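Local structure of hookworm platelet inhibitor 1 (Ancylostoma caninum, 4TPV) at residues 35-40 / 155-160; 112-117 / 146-151. The protein inhibits platelet aggregation and adhesion as a secreted hookworm CAP protein, possibly by binding integrins of the platelet surface. One frame throughout, in Å; residues are numbered along the deposited sequence.

Interaction 1 (35-40 / 155-160)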
loop_
_atom_site.group_PDB
_atom_site.type_symbol
_atom_site.label_atom_id
_atom_site.label_comp_id
_atom_site.label_asym_id
_atom_site.label_seq_id
_atom_site.Cartn_x
_atom_site.Cartn_y
_atom_site.Cartn_z
ATOM N N LYS A 35 12.772 -11.360 4.798
ATOM C CA LYS A 35 12.402 -12.256 5.895
ATOM C C LYS A 35 11.598 -11.505 6.955
ATOM O O LYS A 35 12.072 -11.231 8.060
ATOM C CB LYS A 35 13.640 -12.913 6.519
ATOM C CG LYS A 35 14.504 -13.669 5.518
ATOM C CD LYS A 35 13.682 -14.679 4.734
ATOM C CE LYS A 35 14.541 -15.399 3.684
ATOM N NZ LYS A 35 13.707 -16.097 2.650
ATOM N N THR A 36 10.365 -11.174 6.600
ATOM C CA THR A 36 9.485 -10.419 7.476
ATOM C C THR A 36 8.441 -11.358 8.082
ATOM O O THR A 36 7.746 -12.059 7.342
ATOM C CB THR A 36 8.769 -9.277 6.718
ATOM O OG1 THR A 36 7.859 -9.830 5.751
ATOM C CG2 THR A 36 9.787 -8.391 5.977
ATOM N N SER A 37 8.318 -11.342 9.411
ATOM C CA SER A 37 7.552 -12.360 10.130
ATOM C C SER A 37 6.035 -12.154 10.247
ATOM O O SER A 37 5.342 -13.079 10.662
ATOM C CB SER A 37 8.122 -12.513 11.536
ATOM O OG SER A 37 8.093 -11.270 12.223
ATOM N N LYS A 38 5.523 -10.966 9.917
ATOM C CA LYS A 38 4.075 -10.736 9.998
ATOM C C LYS A 38 3.603 -9.672 9.006
ATOM O O LYS A 38 2.900 -8.711 9.349
ATOM C CB LYS A 38 3.678 -10.385 11.435
ATOM C CG LYS A 38 4.460 -9.281 12.110
ATOM C CD LYS A 38 3.855 -8.995 13.486
ATOM C CE LYS A 38 4.752 -8.078 14.302
ATOM N NZ LYS A 38 4.155 -7.814 15.655
ATOM N N MET A 39 3.968 -9.881 7.745
ATOM C CA MET A 39 3.530 -8.982 6.684
ATOM C C MET A 39 2.094 -9.320 6.336
ATOM O O MET A 39 1.806 -10.426 5.906
ATOM C CB MET A 39 4.420 -9.109 5.447
ATOM C CG MET A 39 4.054 -8.125 4.348
ATOM S SD MET A 39 4.731 -6.479 4.601
ATOM C CE MET A 39 6.494 -6.717 4.335
ATOM N N ARG A 40 1.189 -8.366 6.528
ATOM C CA ARG A 40 -0.231 -8.609 6.223
ATOM C C ARG A 40 -0.579 -8.517 4.739
ATOM O O ARG A 40 -0.038 -7.710 3.984
ATOM C CB ARG A 40 -1.109 -7.627 7.012
ATOM C CG ARG A 40 -1.021 -7.872 8.541
ATOM C CD ARG A 40 -2.172 -7.269 9.331
ATOM N NE ARG A 40 -3.425 -7.992 9.073
ATOM C CZ ARG A 40 -4.458 -8.010 9.907
ATOM N NH1 ARG A 40 -4.393 -7.363 11.056
ATOM N NH2 ARG A 40 -5.554 -8.684 9.584
ATOM N N CYS A 155 5.223 -15.310 8.219
ATOM C CA CYS A 155 4.024 -15.797 8.899
ATOM C C CYS A 155 4.235 -16.319 10.318
ATOM O O CYS A 155 3.275 -16.694 10.984
ATOM C CB CYS A 155 3.346 -16.888 8.066
ATOM S SG CYS A 155 2.289 -16.247 6.752
ATOM N N SER A 156 5.467 -16.296 10.821
ATOM C CA SER A 156 5.719 -16.825 12.147
ATOM C C SER A 156 5.057 -15.994 13.248
ATOM O O SER A 156 4.912 -16.463 14.375
ATOM C CB SER A 156 7.236 -16.923 12.397
ATOM O OG SER A 156 7.853 -15.648 12.313
ATOM N N ARG A 157 4.658 -14.765 12.932
ATOM C CA ARG A 157 4.048 -13.926 13.956
ATOM C C ARG A 157 2.679 -13.377 13.548
ATOM O O ARG A 157 2.256 -12.367 14.079
ATOM C CB ARG A 157 4.995 -12.773 14.330
ATOM C CG ARG A 157 6.206 -13.253 15.142
ATOM C CD ARG A 157 7.169 -12.127 15.471
ATOM N NE ARG A 157 6.597 -11.106 16.356
ATOM C CZ ARG A 157 7.288 -10.079 16.847
ATOM N NH1 ARG A 157 8.576 -9.938 16.550
ATOM N NH2 ARG A 157 6.695 -9.189 17.629
ATOM N N CYS A 158 1.994 -14.042 12.620
ATOM C CA CYS A 158 0.617 -13.667 12.276
ATOM C C CYS A 158 -0.301 -13.551 13.508
ATOM O O CYS A 158 -1.191 -12.701 13.564
ATOM C CB CYS A 158 0.014 -14.674 11.289
ATOM S SG CYS A 158 0.735 -14.587 9.633
ATOM N N SER A 159 -0.075 -14.393 14.505
ATOM C CA SER A 159 -0.953 -14.401 15.676
ATOM C C SER A 159 -0.816 -13.138 16.540
ATOM O O SER A 159 -1.643 -12.888 17.408
ATOM C CB SER A 159 -0.700 -15.648 16.526
ATOM O OG SER A 159 0.602 -15.646 17.077
ATOM N N ASP A 160 0.231 -12.355 16.307
ATOM C CA ASP A 160 0.375 -11.057 16.965
ATOM C C ASP A 160 -0.815 -10.151 16.691
ATOM O O ASP A 160 -1.104 -9.252 17.477
ATOM C CB ASP A 160 1.647 -10.343 16.501
ATOM C CG ASP A 160 2.898 -10.887 17.144
ATOM O OD1 ASP A 160 2.833 -11.921 17.857
ATOM O OD2 ASP A 160 3.959 -10.278 16.912
HETATM O O HOH W 1 5.037 -12.612 7.079
HETATM O O HOH W 2 9.923 -11.515 14.251
#
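D160 OD2 illustrates how one oxygen can gather several cationic donors. K38, its chain extended beyond CG, crosses the aspartate at about a right angle and sets NZ on the anti lone pair, 2.8 Å from D160 OD2. R157, bent at chi3 (65°), takes the same atom side-on within its guanidinium plane: NE comes from above the carboxylate plane, 2.8 Å from D160 OD2, and NH2 uses the syn lone pair. K38 CE lies over one guanidinium face, toward the rim, and K38 NZ comes within 3.5 Å of R157 NH2, a like-charge approach that the shared carboxylate probably offsets.

The backbone is joined by one direct bond, from R157 N to S37 O (2.9 Å), with the donor above the carbonyl plane. It holds the type I turn C155–C158 against the loop that follows helix 13-34. One water accepts from both M39 N and C155 N and donates to T36 O; another links S37 OG to R157 NH1. S156 OG, close to S37 CB, bonds to A153 O.

Since C155 and C158 are disulfide-bonded to C167 and C176 respectively, the contact ties the cysteine-rich C-terminal part to the CAP domain through a largely polar, partly hydrated joint in which one carboxylate serves two cations.

Interaction 2 (112-117 / 146-151)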
loop_
_atom_site.group_PDB
_atom_site.type_symbol
_atom_site.label_atom_id
_atom_site.label_comp_id
_atom_site.label_asym_id
_atom_site.label_seq_id
_atom_site.Cartn_x
_atom_site.Cartn_y
_atom_site.Cartn_z
ATOM N N MET A 112 3.920 1.046 1.559
ATOM C CA MET A 112 3.552 -0.156 0.819
ATOM C C MET A 112 3.957 -1.443 1.523
ATOM O O MET A 112 3.264 -2.448 1.390
ATOM C CB MET A 112 4.150 -0.144 -0.598
ATOM C CG MET A 112 3.564 0.922 -1.500
ATOM S SD MET A 112 3.775 0.559 -3.260
ATOM C CE MET A 112 5.552 0.414 -3.385
ATOM N N VAL A 113 5.051 -1.423 2.285
ATOM C CA VAL A 113 5.527 -2.655 2.937
ATOM C C VAL A 113 5.476 -2.625 4.473
ATOM O O VAL A 113 5.977 -3.548 5.135
ATOM C CB VAL A 113 6.957 -3.011 2.461
ATOM C CG1 VAL A 113 6.963 -3.200 0.938
ATOM C CG2 VAL A 113 7.995 -1.960 2.931
ATOM N N TRP A 114 4.822 -1.617 5.045
ATOM C CA TRP A 114 4.623 -1.598 6.501
ATOM C C TRP A 114 3.880 -2.874 6.915
ATOM O O TRP A 114 2.814 -3.165 6.360
ATOM C CB TRP A 114 3.840 -0.343 6.928
ATOM C CG TRP A 114 4.218 0.066 8.314
ATOM C CD1 TRP A 114 3.725 -0.441 9.486
ATOM C CD2 TRP A 114 5.222 1.024 8.682
ATOM N NE1 TRP A 114 4.341 0.161 10.566
ATOM C CE2 TRP A 114 5.263 1.063 10.099
ATOM C CE3 TRP A 114 6.069 1.871 7.955
ATOM C CZ2 TRP A 114 6.134 1.904 10.806
ATOM C CZ3 TRP A 114 6.944 2.714 8.660
ATOM C CH2 TRP A 114 6.965 2.710 10.079
ATOM N N ASP A 115 4.411 -3.640 7.863
ATOM C CA ASP A 115 3.927 -5.009 7.961
ATOM C C ASP A 115 2.480 -5.042 8.472
ATOM O O ASP A 115 1.692 -5.890 8.039
ATOM C CB ASP A 115 4.894 -5.917 8.784
ATOM C CG ASP A 115 5.130 -5.464 10.209
ATOM O OD1 ASP A 115 4.616 -4.423 10.658
ATOM O OD2 ASP A 115 5.874 -6.189 10.893
ATOM N N SER A 116 2.103 -4.077 9.313
ATOM C CA SER A 116 0.775 -4.104 9.908
ATOM C C SER A 116 -0.271 -3.461 8.998
ATOM O O SER A 116 -1.473 -3.511 9.300
ATOM C CB SER A 116 0.771 -3.414 11.279
ATOM O OG SER A 116 1.236 -2.081 11.170
ATOM N N HIS A 117 0.162 -2.864 7.897
ATOM C CA HIS A 117 -0.821 -2.336 6.939
ATOM C C HIS A 117 -1.609 -3.465 6.278
ATOM O O HIS A 117 -1.016 -4.371 5.700
ATOM C CB HIS A 117 -0.152 -1.481 5.856
ATOM C CG HIS A 117 0.150 -0.084 6.288
ATOM N ND1 HIS A 117 0.931 0.773 5.539
ATOM C CD2 HIS A 117 -0.202 0.603 7.400
ATOM C CE1 HIS A 117 1.048 1.925 6.175
ATOM N NE2 HIS A 117 0.363 1.853 7.301
ATOM N N LYS A 146 10.073 4.487 13.655
ATOM C CA LYS A 146 9.333 3.271 13.975
ATOM C C LYS A 146 9.771 2.120 13.077
ATOM O O LYS A 146 10.288 2.323 11.973
ATOM C CB LYS A 146 7.820 3.511 13.862
ATOM C CG LYS A 146 7.333 4.611 14.811
ATOM C CD LYS A 146 5.825 4.842 14.729
ATOM C CE LYS A 146 5.063 3.674 15.301
ATOM N NZ LYS A 146 3.596 3.959 15.352
ATOM N N THR A 147 9.543 0.903 13.555
ATOM C CA THR A 147 9.937 -0.285 12.807
ATOM C C THR A 147 8.927 -0.580 11.697
ATOM O O THR A 147 7.732 -0.770 11.973
ATOM C CB THR A 147 10.064 -1.488 13.761
ATOM O OG1 THR A 147 11.080 -1.205 14.734
ATOM C CG2 THR A 147 10.447 -2.758 12.989
ATOM N N ILE A 148 9.413 -0.587 10.453
ATOM C CA ILE A 148 8.584 -0.869 9.277
ATOM C C ILE A 148 8.076 -2.306 9.293
ATOM O O ILE A 148 6.898 -2.570 8.983
ATOM C CB ILE A 148 9.360 -0.629 7.958
ATOM C CG1 ILE A 148 9.991 0.759 7.924
ATOM C CG2 ILE A 148 8.427 -0.836 6.743
ATOM C CD1 ILE A 148 11.100 0.881 6.847
ATOM N N TYR A 149 8.968 -3.236 9.631
ATOM C CA TYR A 149 8.628 -4.657 9.664
ATOM C C TYR A 149 9.456 -5.382 10.697
ATOM O O TYR A 149 10.645 -5.070 10.874
ATOM C CB TYR A 149 8.865 -5.303 8.295
ATOM C CG TYR A 149 10.277 -5.090 7.784
ATOM C CD1 TYR A 149 11.313 -5.982 8.099
ATOM C CD2 TYR A 149 10.576 -4.001 6.985
ATOM C CE1 TYR A 149 12.599 -5.762 7.632
ATOM C CE2 TYR A 149 11.841 -3.784 6.501
ATOM C CZ TYR A 149 12.853 -4.668 6.819
ATOM O OH TYR A 149 14.143 -4.450 6.340
ATOM N N GLU A 150 8.843 -6.348 11.380
ATOM C CA GLU A 150 9.617 -7.251 12.228
ATOM C C GLU A 150 10.253 -8.339 11.371
ATOM O O GLU A 150 9.681 -8.745 10.367
ATOM C CB GLU A 150 8.741 -7.875 13.319
ATOM C CG GLU A 150 8.144 -6.865 14.290
ATOM C CD GLU A 150 9.202 -6.144 15.113
ATOM O OE1 GLU A 150 10.299 -6.710 15.325
ATOM O OE2 GLU A 150 8.934 -5.008 15.542
ATOM N N GLU A 151 11.430 -8.808 11.776
ATOM C CA GLU A 151 12.152 -9.801 10.986
ATOM C C GLU A 151 12.017 -11.192 11.565
ATOM O O GLU A 151 12.111 -11.375 12.778
ATOM C CB GLU A 151 13.631 -9.434 10.885
ATOM C CG GLU A 151 13.902 -8.216 10.011
ATOM C CD GLU A 151 15.311 -7.687 10.193
ATOM O OE1 GLU A 151 16.013 -8.194 11.090
ATOM O OE2 GLU A 151 15.711 -6.762 9.453
HETATM O O HOH W 3 6.866 -8.443 9.621
HETATM O O HOH W 4 5.831 -2.827 12.378
#
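The indole of W114 receives backbone rather than another ring on one face: I148 CA stands 3.7 Å from the centroid of the W114 six-membered ring and only 2° off its normal, a CH-pi contact. I148 O lies over the same ring system, nearer CG. At the edge, in the ring plane, are K146 CB, beside CZ2 and CH2, and S116 OG. CG of W114 is anti to the backbone N (chi1 -151°), which carries the indole alongside 146-148. The I148 side chain then follows the benzo rim, with its CG1 3.7 Å from W114 CZ3 and its CG2 near CE3; the latter methyl also meets V113 CG2. The imidazole of H117 has W114 CB over one face, toward the rim.

Beyond the indole the contact turns polar. D115 N donates to I148 O (2.9 Å), nearly along the C=O axis. CB of D115 points toward the other segment, and CG sits between backbone N and carbonyl carbon (chi1 59°), the crowded position, which leaves OD2 beside E150 N, 3.0 Å from D115 OD2 and above the carboxylate plane. Two waters complete the grip: one donates to D115 OD2 and E150 O, the other to D115 OD1 and T147 O.

D115 is thus a buried acid whose two oxygens receive three donated hydrogens, from an amide and two waters, which would be consistent with an ionised carboxylate. The CH-pi contact and the hydrated acid together hold the irregular segment 146-151 to the residues that follow helix 107-113.

In the fold
From the N terminus, the chain leaves helix 13-34 into 35-40, runs through the outer strands 43-44 and 68-73 and the helices between and after them, and leads from helix 107-113 into the turn from W114 to H117. Strands 119-127 and 130-138 follow before the chain returns along 146-151, closing interaction 2 over 28 residues. A few residues later, 155-160 meets 35-40 and closes the much larger loop of interaction 1, within which interaction 2 is nested. The two touch: R40 N probably hydrogen-bonds to D115 O, and S37 N to E150 O. Segment 35-40 therefore belongs to interaction 1 and also touches both segments of interaction 2, joining the helices of the CAP domain to the disulfide-rich C-terminal region.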